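Local atomic coordinates of elastase inhibitor AFUEI (Aspergillus fumigatus Af293, PDB entry 3W0E), a protein that inhibits Aspergillus elastases and human leukocyte elastase as a secreted member of the I78 family of serine protease inhibitors. Residues A9-K13 with Q14-G18. Sequence-based numbering, arbitrary orientation.
Sequences AQFVK and QELIG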
ATOM      1  N   ALA A   9       8.913   2.178   4.825  1.00 24.37           N
ATOM      2  CA  ALA A   9       8.007   1.114   4.405  1.00 31.29           C
ATOM      3  C   ALA A   9       8.809  -0.063   3.854  1.00 36.76           C
ATOM      4  O   ALA A   9       8.398  -1.217   3.966  1.00 31.62           O
ATOM      5  CB  ALA A   9       7.008   1.614   3.389  1.00 30.61           C
ATOM      6  N   GLN A  10       9.971   0.236   3.281  1.00 37.92           N
ATOM      7  CA  GLN A  10      10.852  -0.795   2.736  1.00 38.11           C
ATOM      8  C   GLN A  10      11.553  -1.547   3.857  1.00 39.43           C
ATOM      9  O   GLN A  10      11.621  -2.779   3.837  1.00 38.68           O
ATOM     10  CB  GLN A  10      11.896  -0.170   1.804  1.00 40.91           C
ATOM     11  CG  GLN A  10      12.906  -1.161   1.235  1.00 46.00           C
ATOM     12  CD  GLN A  10      12.315  -2.025   0.134  1.00 55.08           C
ATOM     13  OE1 GLN A  10      11.105  -1.985  -0.123  1.00 51.78           O
ATOM     14  NE2 GLN A  10      13.167  -2.810  -0.528  1.00 49.12           N
ATOM     15  N   PHE A  11      12.079  -0.790   4.819  1.00 31.43           N
ATOM     16  CA  PHE A  11      12.720  -1.347   6.003  1.00 36.37           C
ATOM     17  C   PHE A  11      11.759  -2.281   6.722  1.00 33.24           C
ATOM     18  O   PHE A  11      12.144  -3.355   7.185  1.00 33.50           O
ATOM     19  CB  PHE A  11      13.133  -0.213   6.946  1.00 37.01           C
ATOM     20  CG  PHE A  11      13.577  -0.678   8.307  1.00 36.66           C
ATOM     21  CD1 PHE A  11      12.703  -0.660   9.380  1.00 38.29           C
ATOM     22  CD2 PHE A  11      14.871  -1.125   8.516  1.00 41.76           C
ATOM     23  CE1 PHE A  11      13.107  -1.084  10.633  1.00 40.51           C
ATOM     24  CE2 PHE A  11      15.277  -1.558   9.770  1.00 42.77           C
ATOM     25  CZ  PHE A  11      14.393  -1.536  10.827  1.00 41.02           C
ATOM     26  N   VAL A  12      10.506  -1.847   6.817  1.00 34.51           N
ATOM     27  CA  VAL A  12       9.471  -2.605   7.511  1.00 34.36           C
ATOM     28  C   VAL A  12       9.141  -3.893   6.756  1.00 32.21           C
ATOM     29  O   VAL A  12       9.147  -4.977   7.343  1.00 34.42           O
ATOM     30  CB  VAL A  12       8.186  -1.767   7.701  1.00 27.11           C
ATOM     31  CG1 VAL A  12       7.059  -2.637   8.240  1.00 27.49           C
ATOM     32  CG2 VAL A  12       8.453  -0.579   8.623  1.00 26.99           C
ATOM     33  N   LYS A  13       8.847  -3.776   5.463  1.00 35.03           N
ATOM     34  CA  LYS A  13       8.582  -4.960   4.643  1.00 31.69           C
ATOM     35  C   LYS A  13       9.752  -5.955   4.684  1.00 36.78           C
ATOM     36  O   LYS A  13       9.550  -7.156   4.555  1.00 38.54           O
ATOM     37  CB  LYS A  13       8.281  -4.565   3.192  1.00 34.91           C
ATOM     38  CG  LYS A  13       6.823  -4.175   2.888  1.00 26.41           C
ATOM     39  CD  LYS A  13       6.751  -3.372   1.586  1.00 32.92           C
ATOM     40  CE  LYS A  13       5.335  -3.262   1.031  1.00 38.23           C
ATOM     41  NZ  LYS A  13       5.053  -1.918   0.410  1.00 32.18           N
ATOM     42  N   GLN A  14      10.967  -5.454   4.893  1.00 38.78           N
ATOM     43  CA  GLN A  14      12.170  -6.281   4.780  1.00 39.83           C
ATOM     44  C   GLN A  14      12.693  -6.869   6.092  1.00 43.29           C
ATOM     45  O   GLN A  14      13.326  -7.926   6.090  1.00 44.48           O
ATOM     46  CB  GLN A  14      13.300  -5.484   4.106  1.00 44.88           C
ATOM     47  CG  GLN A  14      13.147  -5.315   2.589  1.00 47.84           C
ATOM     48  CD  GLN A  14      14.288  -4.516   1.972  1.00 51.05           C
ATOM     49  OE1 GLN A  14      14.322  -4.290   0.760  1.00 51.70           O
ATOM     50  NE2 GLN A  14      15.231  -4.086   2.811  1.00 49.38           N
ATOM     51  N   GLU A  15      12.440  -6.188   7.206  1.00 36.67           N
ATOM     52  CA  GLU A  15      13.070  -6.557   8.471  1.00 33.09           C
ATOM     53  C   GLU A  15      12.088  -6.863   9.605  1.00 35.02           C
ATOM     54  O   GLU A  15      12.427  -7.579  10.556  1.00 39.02           O
ATOM     55  CB  GLU A  15      14.006  -5.426   8.915  1.00 37.60           C
ATOM     56  CG  GLU A  15      15.078  -5.059   7.899  1.00 41.49           C
ATOM     57  CD  GLU A  15      16.366  -5.851   8.085  1.00 47.14           C
ATOM     58  OE1 GLU A  15      16.296  -7.051   8.434  1.00 48.09           O
ATOM     59  OE2 GLU A  15      17.456  -5.265   7.888  1.00 52.74           O
ATOM     60  N   LEU A  16      10.877  -6.322   9.513  1.00 31.94           N
ATOM     61  CA  LEU A  16       9.963  -6.359  10.651  1.00 24.16           C
ATOM     62  C   LEU A  16       8.735  -7.248  10.452  1.00 30.10           C
ATOM     63  O   LEU A  16       7.903  -7.368  11.357  1.00 28.95           O
ATOM     64  CB  LEU A  16       9.515  -4.940  11.029  1.00 27.70           C
ATOM     65  CG  LEU A  16      10.590  -3.897  11.351  1.00 27.71           C
ATOM     66  CD1 LEU A  16       9.979  -2.502  11.524  1.00 30.63           C
ATOM     67  CD2 LEU A  16      11.389  -4.290  12.587  1.00 31.38           C
ATOM     68  N   ILE A  17       8.594  -7.866   9.283  1.00 30.69           N
ATOM     69  CA  ILE A  17       7.422  -8.725   9.063  1.00 26.10           C
ATOM     70  C   ILE A  17       7.325  -9.776  10.168  1.00 28.39           C
ATOM     71  O   ILE A  17       8.315 -10.442  10.492  1.00 27.92           O
ATOM     72  CB  ILE A  17       7.428  -9.398   7.671  1.00 30.68           C
ATOM     73  CG1 ILE A  17       7.299  -8.343   6.574  1.00 33.32           C
ATOM     74  CG2 ILE A  17       6.304 -10.416   7.562  1.00 31.57           C
ATOM     75  CD1 ILE A  17       6.173  -7.350   6.791  1.00 31.54           C
ATOM     76  N   GLY A  18       6.142  -9.888  10.774  1.00 22.39           N
ATOM     77  CA  GLY A  18       5.882 -10.888  11.793  1.00 23.09           C
ATOM     78  C   GLY A  18       6.141 -10.395  13.203  1.00 23.57           C
ATOM     79  O   GLY A  18       5.758 -11.033  14.183  1.00 28.65           O
TER
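Phe-11 and Leu-16 make the closest apolar contact at the C-terminal end of helix 2-15, with Leu-16 CD1 lying 3.5 Å from CE1 of the Phe-11 ring. Leu-16 CG also meets Phe-11 CE1, and Leu-16 CD1 also lies 3.8 Å from Val-12 CG2, so a single methyl fills the angle between ring and valine. The ring swings C-terminally because its CG stands anti to the backbone N (chi1 170°), beside the carbonyl carbon. This brings one face under the aliphatic part of Glu-15: Glu-15 CB sits 4.2 Å above the plane of the Phe-11 ring, shifted toward the rim, and Glu-15 CG comes within 4.0 Å of Phe-11 CE2. The carboxylate plane beyond them is inclined 61° to the ring.

Two backbone bonds are i to i+4 bonds of the alpha-helical kind. Glu-15 N donates to Phe-11 O at 2.8 Å, and Leu-16 N to Val-12 O at 3.1 Å with a straighter N-H...O angle of 154°. Gln-14 N is held more loosely, by weak bonds to Gln-10 O and Phe-11 O; Phe-11 O therefore accepts from two successive amides. Beyond, Ile-17 folds back on the turn, its CG1 only 3.2 Å from Lys-13 O and its CD1 near Val-12 O.

Val-12 turns inward onto Ile-54, Ile-62 and Ala-65, and Leu-16 also touches Ile-62; together they lay the end of helix 2-15 against strands 52-56 and 62-67. Lys-13 NZ hydrogen-bonds to Ala-65 O, and a backbone bond between Gly-18 and Ile-62 ties the segment just after the helix to strand 62-67.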